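Local atomic coordinates of tRNA (cytosine(38)-C(5))-methyltransferase (Schizosaccharomyces pombe, PDB entry 6FDF), a protein that methylates carbon 5 of cytosine 38 in the anticodon loop of tRNA(Asp), and less efficiently of tRNA(Glu), using S-adenosyl-L-methionine as methyl donor. Residues Phe229-Pro234 / Ile256-Asp261; Asp204-Glu209 / Gln277-Thr282; Gly147-Glu152 / Leu175-Glu180. All coordinates share one frame; numbering follows the deposited sequence. Where two conformers were deposited one is given.

Contact 1. Residues Phe229-Pro234 / Ile256-Asp261; sequences FDIVKP and ILQMSD
The CD1 methyl of Ile256 lies over one face of the Phe229 ring, displaced from the centre toward the rim, in a CH-pi contact 3.7 Å from the ring centroid. It comes closest to Phe229 CG, at 3.4 Å, and the two side chains cross at about a right angle. Chi1 of 53° sets Ile256 CG1 between the backbone N and the carbonyl carbon, and the trans chi2 (172°) then puts CD1 over the ring, while CG2 reaches the CD1 and CE1 side of it. Beyond Phe229, Val221 and Leu222 of helix 219-225 continue the apolar packing.

Residues 231-232 and 256-258 run as parallel strands, an edge and the centre of a small three-stranded sheet separate from the large methyltransferase sheet, probably part of the smaller, target-recognising domain of C5-methyltransferases; strand 278-279 lies antiparallel on the other side of 256-258. Ile256 N donates to Asp230 O, Val232 N to Ile256 O at 2.9 Å, and Gln258 N to Val232 O, so Ile256 bonds through its N and O to the residues flanking Ile231, and Val232 likewise to those flanking Leu257, the pattern of a parallel pair. Ile231 and Ile256 share a sheet face, and both touch Leu278; Val232 and Leu257 occupy the other.

Farther along, Gln258 CB meets Ile231 CG2 at 3.7 Å, and the aliphatic part of Lys233 runs beside the extended Gln258 side chain, pointing the same way. The buried carboxamide of Gln258 is well satisfied: OE1 bonds to Thr265 OG1, while NE2 reaches His262 O and, at 3.1 Å, Ser260 O, where the donor stands above the carbonyl plane.

Contact 2. Residues Asp204-Glu209 / Gln277-Thr282; sequences DYLEIE and QLRYFT
Glu207 OE2 is held by two groups, the hydroxyl of Thr282 and the guanidinium of Arg210. The first is a short hydrogen bond, 2.8 Å from Thr282 OG1 to Glu207 OE2, in which the threonine donates; it arrives on the anti side of the carboxylate, 23° out of its plane. The second is a salt bridge from Arg210 NH2. Chi1 of -66° sets Glu207 CG anti to the carbonyl carbon, and the extended chain beyond it (chi2 -174°) reaches Thr282, which it crosses obliquely. OE2 also lies 3.6 Å from Thr282 CG2, so the oxygen rests against the methyl branch as well as the hydroxyl.

Thr282 OG1 has a further task as the N-cap of helix 283-289, where it caps a backbone N just beyond the segment. Glu285, three residues on, accepts from Thr282 N through OE1, as the corresponding side chain does in a capping box. Glu207 is thus a second-shell group, consistent with holding the orientation of the capping hydroxyl; its negative charge near that end would be expected to suit the helix dipole.

Beside this polar pair, Leu206 CD2 makes the apolar contact. It approaches the edge of the Phe281 ring, near its plane, 3.8 Å from Phe281 CE1, and sits 3.9 Å from Arg279 NH2. The guanidinium is fixed by its own bonds: Arg279 NH1 donates to Tyr280 O at 3.1 Å and forms a salt bridge with Glu285, while Trp212 makes a cation-pi contact with Arg279.

No backbone hydrogen bond joins the two segments, whose link is made by side chains. The loop 204-209 lies against the residues leading from strand 278-279 into helix 283-289, with Glu285 of that helix bonded to Glu207 N and Leu206 reaching on to Leu257 of strand 256-258.

Contact 3. Residues Gly147-Glu152 / Leu175-Glu180; sequences GYNLIE and LNFKGE
Tyr148 and Leu175 meet through ring and methyl: Leu175 CD1 sits over the centre of the tyrosine ring, 3.9 Å from its centroid and 12° off the ring normal, a CH-pi contact. Leu175 CB adds a second touch, 3.8 Å from Tyr148 CE2. The leucine's CG is anti to the backbone N (chi1 -176°), and chi2 of 68° then puts CD1 over the ring. The two residues form a non-hydrogen-bonded antiparallel pair whose CA atoms are only 4.2 Å apart, with both side chains on one face of the sheet.

Polar links flank this pair. Asn176 N donates to Gly147 O at 2.9 Å, and a water molecule donates to the same carbonyl while accepting from Phe177 N, bridging the two segments. Asn149 ND2 donates to Phe177 O at 3.0 Å; the acceptor lies in the amide plane of Asn149, but the donor stands above the plane of the Phe177 carbonyl.

The next shell sets these groups. Asn149 OD1 accepts from Trp181 NE1, so both ends of the amide are engaged and its flip is fixed. Trp181 also meets the Phe177 ring edge to face, and Gly179 N lies over the centre of one face of that ring. Tyr148 OH donates to Pro119 O, anchoring the far end of the ring. Gly147, at positive phi, is the C-prime residue of a Schellman motif that closes helix 134-145.

Here the edge strand 148-155 and the chain leaving strand 168-175 are joined at the outer border of the main sheet of the Rossmann-like methyltransferase domain. Backbone N-H and C=O groups, one side-chain amide and a water carry the polar bonds, implying directional pinning without charge pairing, with the Tyr148 ring and Leu175 supplying the apolar part between the two segments.

Contacts 1 and 2 belong together. Strands 256-258 and 278-279 are neighbours in the small sheet, joined by a probable hydrogen bond from Leu257 N to Arg279 O, 2.9 Å, and along the chain contact 1 is nested within the loop that contact 2 closes. Contact 3 stands apart at the border of the large sheet, its centre about 45 Å from that of contact 1, on the opposite side of the chain's centre. Chemistry follows place: contact 1, partly buried, combines parallel strand bonds with apolar side-chain packing; contact 2, buried, relies on one hydroxyl-carboxylate bond and apolar packing, its charges answered by residues outside the two segments; contact 3, at the surface, admits a bridging water.

Contact 1. Residues Phe229-Pro234 / Ile256-Asp261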
loop_
_atom_site.group_PDB
_atom_site.type_symbol
_atom_site.label_atom_id
_atom_site.label_comp_id
_atom_site.label_asym_id
_atom_site.label_seq_id
_atom_site.Cartn_x
_atom_site.Cartn_y
_atom_site.Cartn_z
ATOM N N PHE A 229 -3.349 15.206 17.778
ATOM C CA PHE A 229 -3.588 13.778 17.601
ATOM C C PHE A 229 -5.058 13.505 17.311
ATOM O O PHE A 229 -5.948 14.148 17.874
ATOM C CB PHE A 229 -3.183 12.993 18.851
ATOM C CG PHE A 229 -1.709 12.721 18.961
ATOM C CD1 PHE A 229 -1.075 11.886 18.056
ATOM C CD2 PHE A 229 -0.971 13.254 20.009
ATOM C CE1 PHE A 229 0.287 11.616 18.169
ATOM C CE2 PHE A 229 0.382 12.989 20.130
ATOM C CZ PHE A 229 1.010 12.162 19.207
ATOM N N ASP A 230 -5.305 12.521 16.450
ATOM C CA ASP A 230 -6.613 11.885 16.349
ATOM C C ASP A 230 -6.610 10.664 17.260
ATOM O O ASP A 230 -5.817 9.738 17.058
ATOM C CB ASP A 230 -6.922 11.478 14.908
ATOM C CG ASP A 230 -8.264 10.777 14.776
ATOM O OD1 ASP A 230 -9.302 11.447 14.941
ATOM O OD2 ASP A 230 -8.282 9.555 14.507
ATOM N N ILE A 231 -7.484 10.668 18.268
ATOM C CA ILE A 231 -7.529 9.608 19.267
ATOM C C ILE A 231 -8.701 8.691 18.951
ATOM O O ILE A 231 -9.837 9.158 18.792
ATOM C CB ILE A 231 -7.653 10.188 20.686
ATOM C CG1 ILE A 231 -6.446 11.074 21.010
ATOM C CG2 ILE A 231 -7.792 9.067 21.712
ATOM C CD1 ILE A 231 -6.578 11.834 22.314
ATOM N N VAL A 232 -8.436 7.386 18.900
ATOM C CA VAL A 232 -9.482 6.393 18.690
ATOM C C VAL A 232 -9.479 5.427 19.869
ATOM O O VAL A 232 -8.519 5.340 20.638
ATOM C CB VAL A 232 -9.318 5.629 17.357
ATOM C CG1 VAL A 232 -9.323 6.594 16.168
ATOM C CG2 VAL A 232 -8.047 4.780 17.361
ATOM N N LYS A 233 -10.589 4.712 20.017
ATOM C CA LYS A 233 -10.773 3.719 21.060
ATOM C C LYS A 233 -10.994 2.352 20.425
ATOM O O LYS A 233 -11.218 2.255 19.212
ATOM C CB LYS A 233 -11.958 4.102 21.962
ATOM C CG LYS A 233 -11.647 5.278 22.889
ATOM C CD LYS A 233 -12.876 5.771 23.660
ATOM C CE LYS A 233 -13.427 7.042 23.029
ATOM N NZ LYS A 233 -14.379 7.766 23.917
ATOM N N PRO A 234 -10.862 1.265 21.196
ATOM C CA PRO A 234 -11.086 -0.070 20.615
ATOM C C PRO A 234 -12.414 -0.218 19.892
ATOM O O PRO A 234 -12.493 -0.978 18.920
ATOM C CB PRO A 234 -11.001 -0.996 21.836
ATOM C CG PRO A 234 -10.073 -0.281 22.760
ATOM C CD PRO A 234 -10.381 1.181 22.589
ATOM N N ILE A 256 -3.800 7.563 17.261
ATOM C CA ILE A 256 -3.278 6.868 18.428
ATOM C C ILE A 256 -4.458 6.304 19.210
ATOM O O ILE A 256 -5.610 6.694 19.008
ATOM C CB ILE A 256 -2.402 7.771 19.323
ATOM C CG1 ILE A 256 -3.135 9.058 19.697
ATOM C CG2 ILE A 256 -1.083 8.106 18.605
ATOM C CD1 ILE A 256 -2.413 9.895 20.733
ATOM N N LEU A 257 -4.151 5.386 20.122
ATOM C CA LEU A 257 -5.144 4.554 20.798
ATOM C C LEU A 257 -5.263 4.944 22.265
ATOM O O LEU A 257 -4.271 4.903 23.003
ATOM C CB LEU A 257 -4.776 3.074 20.686
ATOM C CG LEU A 257 -5.801 2.110 21.293
ATOM C CD1 LEU A 257 -7.067 2.079 20.460
ATOM C CD2 LEU A 257 -5.202 0.717 21.432
ATOM N N GLN A 258 -6.478 5.292 22.688
ATOM C CA GLN A 258 -6.789 5.480 24.100
ATOM C C GLN A 258 -7.091 4.126 24.730
ATOM O O GLN A 258 -8.042 3.449 24.324
ATOM C CB GLN A 258 -7.984 6.413 24.270
ATOM C CG GLN A 258 -8.542 6.449 25.691
ATOM C CD GLN A 258 -9.794 7.304 25.810
ATOM O OE1 GLN A 258 -9.988 8.253 25.053
ATOM N NE2 GLN A 258 -10.647 6.971 26.773
ATOM N N MET A 259 -6.289 3.732 25.720
ATOM C CA MET A 259 -6.532 2.487 26.441
ATOM C C MET A 259 -7.377 2.666 27.696
ATOM O O MET A 259 -7.899 1.673 28.219
ATOM C CB MET A 259 -5.204 1.822 26.809
ATOM C CG MET A 259 -4.401 1.363 25.598
ATOM S SD MET A 259 -3.034 0.251 25.997
ATOM C CE MET A 259 -1.856 1.388 26.718
ATOM N N SER A 260 -7.517 3.889 28.202
ATOM C CA SER A 260 -8.367 4.105 29.363
ATOM C C SER A 260 -9.844 4.055 28.962
ATOM O O SER A 260 -10.200 4.065 27.782
ATOM C CB SER A 260 -8.027 5.439 30.024
ATOM O OG SER A 260 -8.565 6.516 29.274
ATOM N N ASP A 261 -10.711 4.011 29.971
ATOM C CA ASP A 261 -12.142 3.850 29.755
ATOM C C ASP A 261 -12.902 5.170 29.719
ATOM O O ASP A 261 -14.136 5.146 29.638
ATOM C CB ASP A 261 -12.742 2.948 30.841
ATOM C CG ASP A 261 -12.612 3.541 32.227
ATOM O OD1 ASP A 261 -11.533 4.082 32.546
ATOM O OD2 ASP A 261 -13.590 3.465 33.001
#

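Contact 2. Residues Asp204-Glu209 / Gln277-Thr282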
loop_
_atom_site.group_PDB
_atom_site.type_symbol
_atom_site.label_atom_id
_atom_site.label_comp_id
_atom_site.label_asym_id
_atom_site.label_seq_id
_atom_site.Cartn_x
_atom_site.Cartn_y
_atom_site.Cartn_z
ATOM N N ASP A 204 -10.816 -5.449 16.745
ATOM C CA ASP A 204 -10.647 -6.685 15.991
ATOM C C ASP A 204 -9.236 -6.857 15.447
ATOM O O ASP A 204 -8.900 -7.944 14.973
ATOM C CB ASP A 204 -11.658 -6.742 14.844
ATOM C CG ASP A 204 -13.091 -6.808 15.339
ATOM O OD1 ASP A 204 -13.425 -7.757 16.082
ATOM O OD2 ASP A 204 -13.884 -5.907 14.990
ATOM N N TYR A 205 -8.412 -5.814 15.503
ATOM C CA TYR A 205 -7.052 -5.853 14.996
ATOM C C TYR A 205 -6.002 -5.741 16.091
ATOM O O TYR A 205 -4.815 -5.943 15.810
ATOM C CB TYR A 205 -6.848 -4.728 13.967
ATOM C CG TYR A 205 -7.739 -4.876 12.753
ATOM C CD1 TYR A 205 -9.091 -4.550 12.819
ATOM C CD2 TYR A 205 -7.237 -5.352 11.549
ATOM C CE1 TYR A 205 -9.915 -4.699 11.721
ATOM C CE2 TYR A 205 -8.054 -5.494 10.441
ATOM C CZ TYR A 205 -9.392 -5.169 10.535
ATOM O OH TYR A 205 -10.207 -5.308 9.436
ATOM N N LEU A 206 -6.400 -5.418 17.320
ATOM C CA LEU A 206 -5.428 -5.140 18.366
ATOM C C LEU A 206 -4.747 -6.413 18.850
ATOM O O LEU A 206 -5.347 -7.493 18.902
ATOM C CB LEU A 206 -6.101 -4.438 19.551
ATOM C CG LEU A 206 -6.712 -3.059 19.296
ATOM C CD1 LEU A 206 -7.378 -2.509 20.552
ATOM C CD2 LEU A 206 -5.647 -2.089 18.768
ATOM N N GLU A 207 -3.483 -6.264 19.234
ATOM C CA GLU A 207 -2.836 -7.275 20.049
ATOM C C GLU A 207 -3.374 -7.167 21.468
ATOM O O GLU A 207 -3.875 -6.121 21.890
ATOM C CB GLU A 207 -1.318 -7.101 20.033
ATOM C CG GLU A 207 -0.687 -7.358 18.670
ATOM C CD GLU A 207 0.827 -7.312 18.713
ATOM O OE1 GLU A 207 1.463 -8.379 18.853
ATOM O OE2 GLU A 207 1.386 -6.199 18.622
ATOM N N ILE A 208 -3.232 -8.235 22.233
ATOM C CA ILE A 208 -3.741 -8.171 23.592
ATOM C C ILE A 208 -2.699 -8.541 24.619
ATOM O O ILE A 208 -1.774 -9.325 24.374
ATOM C CB ILE A 208 -4.972 -9.083 23.812
ATOM C CG1 ILE A 208 -4.523 -10.544 23.874
ATOM C CG2 ILE A 208 -5.997 -8.862 22.734
ATOM C CD1 ILE A 208 -4.419 -11.194 22.533
ATOM N N GLU A 209 -2.856 -7.914 25.780
ATOM C CA GLU A 209 -2.047 -8.157 26.960
ATOM C C GLU A 209 -0.568 -8.242 26.618
ATOM O O GLU A 209 0.126 -9.187 26.986
ATOM C CB GLU A 209 -2.549 -9.408 27.670
ATOM C CG GLU A 209 -3.983 -9.262 28.180
ATOM C CD GLU A 209 -4.476 -10.482 28.931
ATOM O OE1 GLU A 209 -3.720 -11.472 29.026
ATOM O OE2 GLU A 209 -5.620 -10.445 29.433
ATOM N N GLN A 277 -3.920 7.028 28.852
ATOM C CA GLN A 277 -3.137 5.841 28.507
ATOM C C GLN A 277 -3.039 5.689 26.992
ATOM O O GLN A 277 -3.381 4.653 26.417
ATOM C CB GLN A 277 -3.730 4.585 29.150
ATOM C CG GLN A 277 -3.932 4.682 30.650
ATOM C CD GLN A 277 -4.523 3.413 31.235
ATOM O OE1 GLN A 277 -5.588 3.436 31.850
ATOM N NE2 GLN A 277 -3.838 2.293 31.033
ATOM N N LEU A 278 -2.565 6.751 26.342
ATOM C CA LEU A 278 -2.468 6.782 24.891
ATOM C C LEU A 278 -1.207 6.062 24.440
ATOM O O LEU A 278 -0.119 6.310 24.971
ATOM C CB LEU A 278 -2.446 8.230 24.401
ATOM C CG LEU A 278 -3.702 9.036 24.730
ATOM C CD1 LEU A 278 -3.408 10.532 24.701
ATOM C CD2 LEU A 278 -4.801 8.696 23.746
ATOM N N ARG A 279 -1.348 5.189 23.445
ATOM C CA ARG A 279 -0.212 4.496 22.859
ATOM C C ARG A 279 -0.320 4.518 21.342
ATOM O O ARG A 279 -1.409 4.662 20.781
ATOM C CB ARG A 279 -0.112 3.042 23.348
ATOM C CG ARG A 279 -1.207 2.096 22.840
ATOM C CD ARG A 279 -0.820 0.653 23.187
ATOM N NE ARG A 279 -1.846 -0.353 22.899
ATOM C CZ ARG A 279 -1.995 -0.953 21.718
ATOM N NH1 ARG A 279 -1.209 -0.626 20.697
ATOM N NH2 ARG A 279 -2.939 -1.875 21.553
ATOM N N TYR A 280 0.829 4.373 20.678
ATOM C CA TYR A 280 0.831 4.114 19.247
ATOM C C TYR A 280 0.324 2.701 18.980
ATOM O O TYR A 280 0.451 1.808 19.820
ATOM C CB TYR A 280 2.243 4.280 18.672
ATOM C CG TYR A 280 2.807 5.665 18.889
ATOM C CD1 TYR A 280 2.353 6.743 18.133
ATOM C CD2 TYR A 280 3.791 5.899 19.845
ATOM C CE1 TYR A 280 2.853 8.020 18.331
ATOM C CE2 TYR A 280 4.302 7.173 20.047
ATOM C CZ TYR A 280 3.832 8.228 19.283
ATOM O OH TYR A 280 4.333 9.499 19.479
ATOM N N PHE A 281 -0.267 2.502 17.804
ATOM C CA PHE A 281 -0.455 1.143 17.319
ATOM C C PHE A 281 0.905 0.486 17.140
ATOM O O PHE A 281 1.870 1.134 16.731
ATOM C CB PHE A 281 -1.223 1.139 15.994
ATOM C CG PHE A 281 -2.662 1.542 16.131
ATOM C CD1 PHE A 281 -3.609 0.633 16.578
ATOM C CD2 PHE A 281 -3.073 2.825 15.812
ATOM C CE1 PHE A 281 -4.938 1.002 16.709
ATOM C CE2 PHE A 281 -4.399 3.197 15.941
ATOM C CZ PHE A 281 -5.332 2.283 16.391
ATOM N N THR A 282 0.984 -0.802 17.466
ATOM C CA THR A 282 2.205 -1.542 17.190
ATOM C C THR A 282 2.339 -1.771 15.688
ATOM O O THR A 282 1.368 -1.670 14.934
ATOM C CB THR A 282 2.203 -2.883 17.923
ATOM O OG1 THR A 282 1.294 -3.776 17.265
ATOM C CG2 THR A 282 1.773 -2.705 19.374
#

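Contact 3. Residues Gly147-Glu152 / Leu175-Glu180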
loop_
_atom_site.group_PDB
_atom_site.type_symbol
_atom_site.label_atom_id
_atom_site.label_comp_id
_atom_site.label_asym_id
_atom_site.label_seq_id
_atom_site.Cartn_x
_atom_site.Cartn_y
_atom_site.Cartn_z
ATOM N N GLY A 147 -2.930 -0.338 -26.982
ATOM C CA GLY A 147 -4.060 -1.240 -27.085
ATOM C C GLY A 147 -4.662 -1.694 -25.775
ATOM O O GLY A 147 -5.455 -2.643 -25.776
ATOM N N TYR A 148 -4.323 -1.049 -24.660
ATOM C CA TYR A 148 -4.887 -1.430 -23.372
ATOM C C TYR A 148 -6.241 -0.777 -23.133
ATOM O O TYR A 148 -6.491 0.364 -23.532
ATOM C CB TYR A 148 -3.945 -1.061 -22.225
ATOM C CG TYR A 148 -2.701 -1.912 -22.167
ATOM C CD1 TYR A 148 -1.571 -1.577 -22.912
ATOM C CD2 TYR A 148 -2.659 -3.066 -21.387
ATOM C CE1 TYR A 148 -0.437 -2.354 -22.869
ATOM C CE2 TYR A 148 -1.523 -3.855 -21.339
ATOM C CZ TYR A 148 -0.414 -3.487 -22.086
ATOM O OH TYR A 148 0.727 -4.252 -22.058
ATOM N N ASN A 149 -7.110 -1.525 -22.452
ATOM C CA ASN A 149 -8.358 -1.024 -21.887
ATOM C C ASN A 149 -8.081 -0.715 -20.419
ATOM O O ASN A 149 -7.822 -1.630 -19.631
ATOM C CB ASN A 149 -9.469 -2.064 -22.046
ATOM C CG ASN A 149 -10.839 -1.536 -21.664
ATOM O OD1 ASN A 149 -10.987 -0.812 -20.678
ATOM N ND2 ASN A 149 -11.861 -1.919 -22.434
ATOM N N LEU A 150 -8.080 0.569 -20.067
ATOM C CA LEU A 150 -7.736 1.024 -18.723
ATOM C C LEU A 150 -8.982 1.499 -17.985
ATOM O O LEU A 150 -9.738 2.329 -18.503
ATOM C CB LEU A 150 -6.703 2.153 -18.775
ATOM C CG LEU A 150 -6.330 2.822 -17.445
ATOM C CD1 LEU A 150 -5.510 1.891 -16.566
ATOM C CD2 LEU A 150 -5.576 4.129 -17.688
ATOM N N ILE A 151 -9.192 0.976 -16.776
ATOM C CA ILE A 151 -10.173 1.541 -15.853
ATOM C C ILE A 151 -9.434 2.012 -14.608
ATOM O O ILE A 151 -8.362 1.500 -14.273
ATOM C CB ILE A 151 -11.290 0.542 -15.487
ATOM C CG1 ILE A 151 -10.707 -0.699 -14.804
ATOM C CG2 ILE A 151 -12.077 0.160 -16.734
ATOM C CD1 ILE A 151 -11.773 -1.589 -14.169
ATOM N N GLU A 152 -9.990 3.024 -13.944
ATOM C CA GLU A 152 -9.324 3.594 -12.782
ATOM C C GLU A 152 -10.357 4.082 -11.778
ATOM O O GLU A 152 -11.517 4.329 -12.118
ATOM C CB GLU A 152 -8.361 4.725 -13.175
ATOM C CG GLU A 152 -9.000 5.889 -13.900
ATOM C CD GLU A 152 -7.969 6.890 -14.393
ATOM O OE1 GLU A 152 -7.476 6.729 -15.531
ATOM O OE2 GLU A 152 -7.652 7.835 -13.641
ATOM N N LEU A 175 -4.831 -5.770 -21.892
ATOM C CA LEU A 175 -4.467 -5.652 -23.300
ATOM C C LEU A 175 -5.577 -6.193 -24.199
ATOM O O LEU A 175 -6.114 -7.280 -23.955
ATOM C CB LEU A 175 -3.163 -6.404 -23.556
ATOM C CG LEU A 175 -2.576 -6.323 -24.964
ATOM C CD1 LEU A 175 -2.081 -4.917 -25.275
ATOM C CD2 LEU A 175 -1.445 -7.324 -25.091
ATOM N N ASN A 176 -5.907 -5.431 -25.247
ATOM C CA ASN A 176 -6.841 -5.852 -26.300
ATOM C C ASN A 176 -8.139 -6.443 -25.740
ATOM O O ASN A 176 -8.587 -7.519 -26.143
ATOM C CB ASN A 176 -6.169 -6.842 -27.258
ATOM C CG ASN A 176 -4.952 -6.252 -27.959
ATOM O OD1 ASN A 176 -3.937 -6.928 -28.145
ATOM N ND2 ASN A 176 -5.057 -4.994 -28.369
ATOM N N PHE A 177 -8.761 -5.722 -24.810
ATOM C CA PHE A 177 -10.030 -6.140 -24.222
ATOM C C PHE A 177 -11.127 -5.177 -24.657
ATOM O O PHE A 177 -11.022 -3.968 -24.423
ATOM C CB PHE A 177 -9.941 -6.197 -22.696
ATOM C CG PHE A 177 -11.256 -6.472 -22.028
ATOM C CD1 PHE A 177 -11.780 -7.756 -22.009
ATOM C CD2 PHE A 177 -11.973 -5.452 -21.424
ATOM C CE1 PHE A 177 -12.996 -8.017 -21.402
ATOM C CE2 PHE A 177 -13.188 -5.706 -20.814
ATOM C CZ PHE A 177 -13.698 -6.992 -20.801
ATOM N N LYS A 178 -12.184 -5.713 -25.269
ATOM C CA LYS A 178 -13.242 -4.908 -25.866
ATOM C C LYS A 178 -14.585 -5.084 -25.168
ATOM O O LYS A 178 -15.606 -4.610 -25.679
ATOM C CB LYS A 178 -13.383 -5.241 -27.353
ATOM C CG LYS A 178 -12.129 -4.991 -28.177
ATOM C CD LYS A 178 -11.639 -3.556 -28.034
ATOM C CE LYS A 178 -10.475 -3.271 -28.978
ATOM N NZ LYS A 178 -9.318 -4.175 -28.732
ATOM N N GLY A 179 -14.612 -5.753 -24.022
ATOM C CA GLY A 179 -15.836 -5.976 -23.283
ATOM C C GLY A 179 -16.166 -4.830 -22.351
ATOM O O GLY A 179 -15.696 -3.701 -22.509
ATOM N N GLU A 180 -16.987 -5.137 -21.350
ATOM C CA GLU A 180 -17.477 -4.144 -20.407
ATOM C C GLU A 180 -17.002 -4.504 -19.008
ATOM O O GLU A 180 -17.139 -5.653 -18.578
ATOM C CB GLU A 180 -19.006 -4.052 -20.444
ATOM C CG GLU A 180 -19.567 -3.584 -21.781
ATOM C CD GLU A 180 -19.346 -2.102 -22.031
ATOM O OE1 GLU A 180 -19.252 -1.338 -21.047
ATOM O OE2 GLU A 180 -19.272 -1.704 -23.214
HETATM O O HOH W 1 -8.138 -2.881 -25.516
#